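Local coordinates for alpha-amylase (Eisenia fetida, PDB 6M4K), which probably hydrolyses internal alpha-1,4-glucosidic bonds of starch and related polysaccharides, as a calcium- and chloride-dependent glycoside hydrolase of family 13, at residues 137-140 with 141-145; 157-160 with 161-165; 204-207 with 208-211. One frame throughout, in Å; residues are numbered along the deposited sequence. Where two conformers were deposited one is given.

Interaction 1 of 3, residues 137-140 with 141-145; sequences DFHG and SDDCS
Ser141 follows Gly140 directly and, with Asp142, forms the two corner residues of a type I beta-turn, both close to helical in phi and psi; the Ser141 side chain points away from residues 137-140. Asp143 does most of the work. Its backbone N closes the turn on Gly140 O at 2.8 Å, while its side chain turns back along the chain. With CG beside its own backbone N (chi1 -46°), the carboxylate reaches Gly140 N, and OD2 accepts that N-H at 3.0 Å through its anti lone pair, in a fairly straight bond of 157°. The same carboxylate lies obliquely against the His139 imidazole, Asp143 CG being 3.8 Å from His139 CD2 with the two planes 62° apart. An alanine in place of Asp143 is likely to leave Gly140 N without its acceptor and the CD2 side of the His139 ring less well packed. Cys144 N then adds a weak bond to Gly140 O, and its SG is joined to Cys163 by a disulfide. The peptide N-H and C=O of Gly140 are thus both taken up by the turn that follows. His139 ND1 is hydrogen-bonded to the calcium ligand Asp170. The carboxylates of Asp170 and, from further off, Asp143 would probably favour a protonated imidazole, although its charge is not seen.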
loop_
_atom_site.group_PDB
_atom_site.type_symbol
_atom_site.label_atom_id
_atom_site.label_comp_id
_atom_site.label_asym_id
_atom_site.label_seq_id
_atom_site.Cartn_x
_atom_site.Cartn_y
_atom_site.Cartn_z
ATOM N N ASP A 137 26.399 7.911 -15.641
ATOM C CA ASP A 137 25.551 7.035 -14.851
ATOM C C ASP A 137 24.089 7.100 -15.250
ATOM O O ASP A 137 23.267 6.415 -14.630
ATOM C CB ASP A 137 25.725 7.378 -13.372
ATOM C CG ASP A 137 27.162 7.237 -12.935
ATOM O OD1 ASP A 137 27.751 6.172 -13.237
ATOM O OD2 ASP A 137 27.706 8.176 -12.327
ATOM N N PHE A 138 23.750 7.864 -16.283
ATOM C CA PHE A 138 22.374 8.069 -16.701
ATOM C C PHE A 138 22.188 7.647 -18.146
ATOM O O PHE A 138 23.128 7.670 -18.953
ATOM C CB PHE A 138 21.967 9.545 -16.579
ATOM C CG PHE A 138 21.906 10.029 -15.167
ATOM C CD1 PHE A 138 23.048 10.475 -14.518
ATOM C CD2 PHE A 138 20.704 9.996 -14.471
ATOM C CE1 PHE A 138 22.991 10.895 -13.202
ATOM C CE2 PHE A 138 20.628 10.413 -13.167
ATOM C CZ PHE A 138 21.769 10.862 -12.519
ATOM N N HIS A 139 20.959 7.256 -18.462
ATOM C CA HIS A 139 20.527 7.227 -19.845
ATOM C C HIS A 139 20.463 8.654 -20.388
ATOM O O HIS A 139 20.225 9.614 -19.652
ATOM C CB HIS A 139 19.157 6.562 -19.930
ATOM C CG HIS A 139 19.172 5.110 -19.561
ATOM N ND1 HIS A 139 18.239 4.546 -18.715
ATOM C CD2 HIS A 139 20.001 4.106 -19.930
ATOM C CE1 HIS A 139 18.493 3.257 -18.577
ATOM N NE2 HIS A 139 19.553 2.962 -19.310
ATOM N N GLY A 140 20.683 8.790 -21.681
ATOM C CA GLY A 140 20.688 10.089 -22.333
ATOM C C GLY A 140 20.322 9.942 -23.787
ATOM O O GLY A 140 19.621 9.000 -24.171
ATOM N N SER A 141 20.807 10.878 -24.607
ATOM C CA SER A 141 20.459 10.873 -26.025
ATOM C C SER A 141 20.916 9.608 -26.742
ATOM O O SER A 141 20.330 9.252 -27.769
ATOM C CB SER A 141 21.009 12.124 -26.712
ATOM O OG SER A 141 22.400 12.268 -26.476
ATOM N N ASP A 142 21.932 8.911 -26.224
ATOM C CA ASP A 142 22.333 7.632 -26.804
ATOM C C ASP A 142 21.283 6.547 -26.605
ATOM O O ASP A 142 21.278 5.558 -27.349
ATOM C CB ASP A 142 23.628 7.135 -26.160
ATOM C CG ASP A 142 24.865 7.811 -26.717
ATOM O OD1 ASP A 142 24.775 8.447 -27.788
ATOM O OD2 ASP A 142 25.935 7.689 -26.085
ATOM N N ASP A 143 20.411 6.695 -25.610
ATOM C CA ASP A 143 19.514 5.631 -25.194
ATOM C C ASP A 143 18.052 5.948 -25.423
ATOM O O ASP A 143 17.227 5.028 -25.390
ATOM C CB ASP A 143 19.709 5.337 -23.702
ATOM C CG ASP A 143 21.163 5.248 -23.323
ATOM O OD1 ASP A 143 21.784 4.212 -23.627
ATOM O OD2 ASP A 143 21.682 6.219 -22.739
ATOM N N CYS A 144 17.711 7.208 -25.652
ATOM C CA CYS A 144 16.331 7.645 -25.783
ATOM C C CYS A 144 16.259 8.606 -26.957
ATOM O O CYS A 144 17.031 9.568 -27.018
ATOM C CB CYS A 144 15.886 8.352 -24.497
ATOM S SG CYS A 144 14.241 9.069 -24.593
ATOM N N SER A 145 15.340 8.349 -27.885
ATOM C CA SER A 145 15.253 9.123 -29.115
ATOM C C SER A 145 14.036 10.040 -29.174
ATOM O O SER A 145 13.765 10.618 -30.232
ATOM C CB SER A 145 15.288 8.201 -30.336
ATOM O OG SER A 145 14.186 7.313 -30.339
#

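Interaction 2 of 3, residues 157-160 with 161-165; sequences PTEV and RNCRL. With CA (calcium ion), chain B.
Pro157 O, Thr158 O and Glu159 O accept the N-H groups of Arg161, Asn162 and Cys163 in turn, three successive i to i+4 bonds that make up the short helix 157-162; Arg161 N also makes a weak bond to Thr158 O. Cys163 is the first residue to leave helical angles, and the carbonyls at this end turn to other partners. Arg161 O binds the calcium ion at 2.4 Å. Water 1, itself a calcium ligand, donates to Val160 O at 2.9 Å and to Cys163 O at 2.8 Å, spanning the end of the helix; Val160 O is gripped a second time by His204 ND1. Among the side chains, Glu159 extends with CG anti to its backbone N (chi1 -177°), which lays CG 3.7 Å from SG of Cys163, the disulfide partner of Cys144, while its OE2 accepts the backbone N-H groups of His152 and Asp153. Thr158 CG2 meets ND2 of Asn162, one turn further on, at 3.8 Å, and Asn162 OD1 is taken by Trp206 NE1. In one of its two conformers, Arg161 runs extended past Pro157, its CB 3.4 Å from Pro157 O, to a salt bridge with Glu249. Carbonyl oxygens of Arg161 and His204, with Asn105, Asp170 and three waters, complete the calcium site typical of family 13 alpha-amylases, where domain B meets the catalytic barrel.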
loop_
_atom_site.group_PDB
_atom_site.type_symbol
_atom_site.label_atom_id
_atom_site.label_comp_id
_atom_site.label_asym_id
_atom_site.label_seq_id
_atom_site.Cartn_x
_atom_site.Cartn_y
_atom_site.Cartn_z
ATOM N N PRO A 157 8.699 -0.812 -24.928
ATOM C CA PRO A 157 9.390 -1.063 -23.650
ATOM C C PRO A 157 10.718 -0.344 -23.512
ATOM O O PRO A 157 11.082 0.065 -22.404
ATOM C CB PRO A 157 9.572 -2.587 -23.634
ATOM C CG PRO A 157 8.507 -3.098 -24.512
ATOM C CD PRO A 157 8.327 -2.070 -25.601
ATOM N N THR A 158 11.460 -0.186 -24.609
ATOM C CA THR A 158 12.727 0.533 -24.547
ATOM C C THR A 158 12.513 1.988 -24.155
ATOM O O THR A 158 13.270 2.541 -23.352
ATOM C CB THR A 158 13.430 0.432 -25.900
ATOM O OG1 THR A 158 13.607 -0.950 -26.234
ATOM C CG2 THR A 158 14.786 1.133 -25.861
ATOM N N GLU A 159 11.479 2.621 -24.709
ATOM C CA GLU A 159 11.167 3.999 -24.351
ATOM C C GLU A 159 10.713 4.097 -22.898
ATOM O O GLU A 159 11.171 4.968 -22.149
ATOM C CB GLU A 159 10.106 4.540 -25.307
ATOM C CG GLU A 159 9.730 5.983 -25.102
ATOM C CD GLU A 159 8.896 6.521 -26.252
ATOM O OE1 GLU A 159 9.118 6.085 -27.404
ATOM O OE2 GLU A 159 8.020 7.370 -26.002
ATOM N N VAL A 160 9.819 3.198 -22.476
ATOM C CA VAL A 160 9.332 3.207 -21.099
ATOM C C VAL A 160 10.473 3.044 -20.102
ATOM O O VAL A 160 10.443 3.634 -19.012
ATOM C CB VAL A 160 8.247 2.123 -20.932
ATOM C CG1 VAL A 160 7.813 2.009 -19.472
ATOM C CG2 VAL A 160 7.049 2.436 -21.809
ATOM N N ARG A 161 11.502 2.279 -20.455
ATOM C CA ARG A 161 12.563 1.980 -19.508
ATOM C C ARG A 161 13.777 2.890 -19.632
ATOM O O ARG A 161 14.458 3.105 -18.628
ATOM C CB ARG A 161 12.976 0.505 -19.605
ATOM C CG ARG A 161 11.920 -0.428 -19.014
ATOM C CD ARG A 161 12.152 -1.901 -19.331
ATOM N NE ARG A 161 11.241 -2.760 -18.575
ATOM C CZ ARG A 161 10.752 -3.914 -19.014
ATOM N NH1 ARG A 161 11.068 -4.353 -20.224
ATOM N NH2 ARG A 161 9.931 -4.622 -18.251
ATOM N N ASN A 162 14.067 3.425 -20.818
ATOM C CA ASN A 162 15.283 4.207 -21.015
ATOM C C ASN A 162 15.056 5.703 -21.169
ATOM O O ASN A 162 16.032 6.461 -21.107
ATOM C CB ASN A 162 16.087 3.655 -22.203
ATOM C CG ASN A 162 16.654 2.282 -21.928
ATOM O OD1 ASN A 162 16.624 1.801 -20.800
ATOM N ND2 ASN A 162 17.195 1.643 -22.965
ATOM N N CYS A 163 13.826 6.150 -21.379
ATOM C CA CYS A 163 13.518 7.571 -21.415
ATOM C C CYS A 163 13.104 8.051 -20.025
ATOM O O CYS A 163 13.003 7.269 -19.076
ATOM C CB CYS A 163 12.456 7.876 -22.472
ATOM S SG CYS A 163 12.981 7.510 -24.175
ATOM N N ARG A 164 12.876 9.354 -19.890
ATOM C CA ARG A 164 12.635 9.951 -18.583
ATOM C C ARG A 164 11.148 9.983 -18.262
ATOM O O ARG A 164 10.342 10.488 -19.049
ATOM C CB ARG A 164 13.176 11.376 -18.547
ATOM C CG ARG A 164 14.665 11.463 -18.736
ATOM C CD ARG A 164 15.048 12.894 -19.060
ATOM N NE ARG A 164 16.490 13.043 -19.213
ATOM C CZ ARG A 164 17.058 14.158 -19.656
ATOM N NH1 ARG A 164 16.297 15.190 -19.981
ATOM N NH2 ARG A 164 18.373 14.232 -19.769
ATOM N N LEU A 165 10.796 9.464 -17.095
ATOM C CA LEU A 165 9.427 9.585 -16.614
ATOM C C LEU A 165 9.197 11.026 -16.186
ATOM O O LEU A 165 9.747 11.472 -15.176
ATOM C CB LEU A 165 9.229 8.646 -15.435
ATOM C CG LEU A 165 7.877 8.781 -14.735
ATOM C CD1 LEU A 165 6.729 8.478 -15.696
ATOM C CD2 LEU A 165 7.833 7.866 -13.525
HETATM CA CA CA B . 14.462 3.814 -16.322
HETATM O O HOH W 1 12.486 4.999 -17.461
HETATM O O HOH W 2 16.000 1.899 -16.865
HETATM O O HOH W 3 16.392 3.879 -14.746
#

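Interaction 3 of 3, residues 204-207 with 208-211; sequences HMWP and GDLE. With CA (calcium ion), chain B.
A water stands between Trp206 N and Asp209 OD2 at the start of helix 207-214, where a capping box would have a direct bond. Trp206 is the N-cap; its indole cannot cap the helix, and water 4 instead accepts from Trp206 N at 2.9 Å and donates to Asp209 OD2 at 2.7 Å. Trp206 O opens the helical ladder with a nearly straight bond to Leu210 N (168°) and a weak one to Asp209 N, and Pro207 O continues it to Glu211 N. The other carboxylate oxygen of Asp209, OD1, forms a salt bridge with Arg179, and its negative charge near the helix start would probably suit the helix dipole. Just upstream, His204 O binds the calcium ion at 2.4 Å, so this link between barrel strand 196-199 and the helix is tied to the metal. In the conformer given, one of two, Met205 CE packs on Leu210 CD2 at 3.9 Å, the side chains crossing at about a right angle. Asp209 CG lies beside its own backbone N (chi1 -67°), which brings OD2 to the indole edge, near its plane and 3.5 Å from Trp206 CD1, with ring and carboxylate planes 78° apart.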
loop_
_atom_site.group_PDB
_atom_site.type_symbol
_atom_site.label_atom_id
_atom_site.label_comp_id
_atom_site.label_asym_id
_atom_site.label_seq_id
_atom_site.Cartn_x
_atom_site.Cartn_y
_atom_site.Cartn_z
ATOM N N HIS A 204 9.540 1.197 -15.129
ATOM C CA HIS A 204 10.537 2.005 -15.816
ATOM C C HIS A 204 11.944 1.444 -15.687
ATOM O O HIS A 204 12.896 2.069 -16.177
ATOM C CB HIS A 204 10.436 3.438 -15.302
ATOM C CG HIS A 204 9.091 4.032 -15.557
ATOM N ND1 HIS A 204 8.675 4.390 -16.818
ATOM C CD2 HIS A 204 8.039 4.261 -14.733
ATOM C CE1 HIS A 204 7.434 4.842 -16.759
ATOM N NE2 HIS A 204 7.027 4.774 -15.504
ATOM N N MET A 205 12.103 0.287 -15.054
ATOM C CA MET A 205 13.388 -0.380 -14.974
ATOM C C MET A 205 13.318 -1.726 -15.680
ATOM O O MET A 205 12.248 -2.320 -15.831
ATOM C CB MET A 205 13.846 -0.537 -13.519
ATOM C CG MET A 205 14.167 0.815 -12.881
ATOM S SD MET A 205 14.664 0.763 -11.155
ATOM C CE MET A 205 13.117 0.335 -10.358
ATOM N N TRP A 206 14.478 -2.198 -16.130
ATOM C CA TRP A 206 14.562 -3.517 -16.758
ATOM C C TRP A 206 14.591 -4.587 -15.676
ATOM O O TRP A 206 15.365 -4.471 -14.722
ATOM C CB TRP A 206 15.837 -3.625 -17.602
ATOM C CG TRP A 206 15.851 -2.703 -18.779
ATOM C CD1 TRP A 206 16.458 -1.487 -18.854
ATOM C CD2 TRP A 206 15.228 -2.918 -20.054
ATOM N NE1 TRP A 206 16.245 -0.922 -20.087
ATOM C CE2 TRP A 206 15.497 -1.783 -20.843
ATOM C CE3 TRP A 206 14.472 -3.960 -20.605
ATOM C CZ2 TRP A 206 15.026 -1.651 -22.149
ATOM C CZ3 TRP A 206 13.998 -3.819 -21.899
ATOM C CH2 TRP A 206 14.288 -2.680 -22.659
ATOM N N PRO A 207 13.769 -5.636 -15.783
ATOM C CA PRO A 207 13.850 -6.732 -14.803
ATOM C C PRO A 207 15.257 -7.278 -14.619
ATOM O O PRO A 207 15.634 -7.626 -13.497
ATOM C CB PRO A 207 12.888 -7.780 -15.380
ATOM C CG PRO A 207 11.867 -6.960 -16.113
ATOM C CD PRO A 207 12.621 -5.778 -16.694
ATOM N N GLY A 208 16.051 -7.348 -15.700
ATOM C CA GLY A 208 17.423 -7.817 -15.571
ATOM C C GLY A 208 18.290 -6.915 -14.714
ATOM O O GLY A 208 19.198 -7.387 -14.030
ATOM N N ASP A 209 18.029 -5.603 -14.741
ATOM C CA ASP A 209 18.776 -4.687 -13.878
ATOM C C ASP A 209 18.352 -4.857 -12.430
ATOM O O ASP A 209 19.193 -4.893 -11.527
ATOM C CB ASP A 209 18.564 -3.236 -14.309
ATOM C CG ASP A 209 19.176 -2.922 -15.666
ATOM O OD1 ASP A 209 20.043 -3.688 -16.142
ATOM O OD2 ASP A 209 18.789 -1.905 -16.258
ATOM N N LEU A 210 17.040 -4.988 -12.196
ATOM C CA LEU A 210 16.555 -5.298 -10.855
ATOM C C LEU A 210 17.140 -6.610 -10.344
ATOM O O LEU A 210 17.543 -6.706 -9.181
ATOM C CB LEU A 210 15.025 -5.345 -10.850
ATOM C CG LEU A 210 14.328 -3.982 -10.917
ATOM C CD1 LEU A 210 12.861 -4.128 -11.298
ATOM C CD2 LEU A 210 14.447 -3.253 -9.566
ATOM N N GLU A 211 17.216 -7.631 -11.207
ATOM C CA GLU A 211 17.783 -8.904 -10.766
ATOM C C GLU A 211 19.235 -8.741 -10.333
ATOM O O GLU A 211 19.661 -9.319 -9.325
ATOM C CB GLU A 211 17.668 -9.962 -11.866
ATOM C CG GLU A 211 18.224 -11.320 -11.449
ATOM C CD GLU A 211 18.166 -12.349 -12.558
ATOM O OE1 GLU A 211 17.322 -12.210 -13.465
ATOM O OE2 GLU A 211 18.975 -13.299 -12.522
HETATM CA CA CA B . 14.462 3.814 -16.322
HETATM O O HOH W 4 16.690 -0.430 -15.527
HETATM O O HOH W 1 12.486 4.999 -17.461
HETATM O O HOH W 2 16.000 1.899 -16.865
HETATM O O HOH W 3 16.392 3.879 -14.746
#

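Overall arrangement
Along the chain the three contacts follow in series, all within the catalytic region. Interactions 1 and 2 belong to the long excursion between barrel strand 97-102 and helix 176-192, the domain B of alpha-amylases; interaction 3 comes after the next barrel strand, 196-199. The centre of interaction 2 lies about 9 Å from that of interaction 1 and about 12 Å from that of interaction 3; the outer two do not touch. Helix 157-162 therefore stands in the middle. The Cys144-Cys163 disulfide braces domain B internally, whereas the calcium ion with its three waters, and the Val160 O-His204 ND1 and Asn162 OD1-Trp206 NE1 hydrogen bonds, link domain B to the barrel's 204-211 segment.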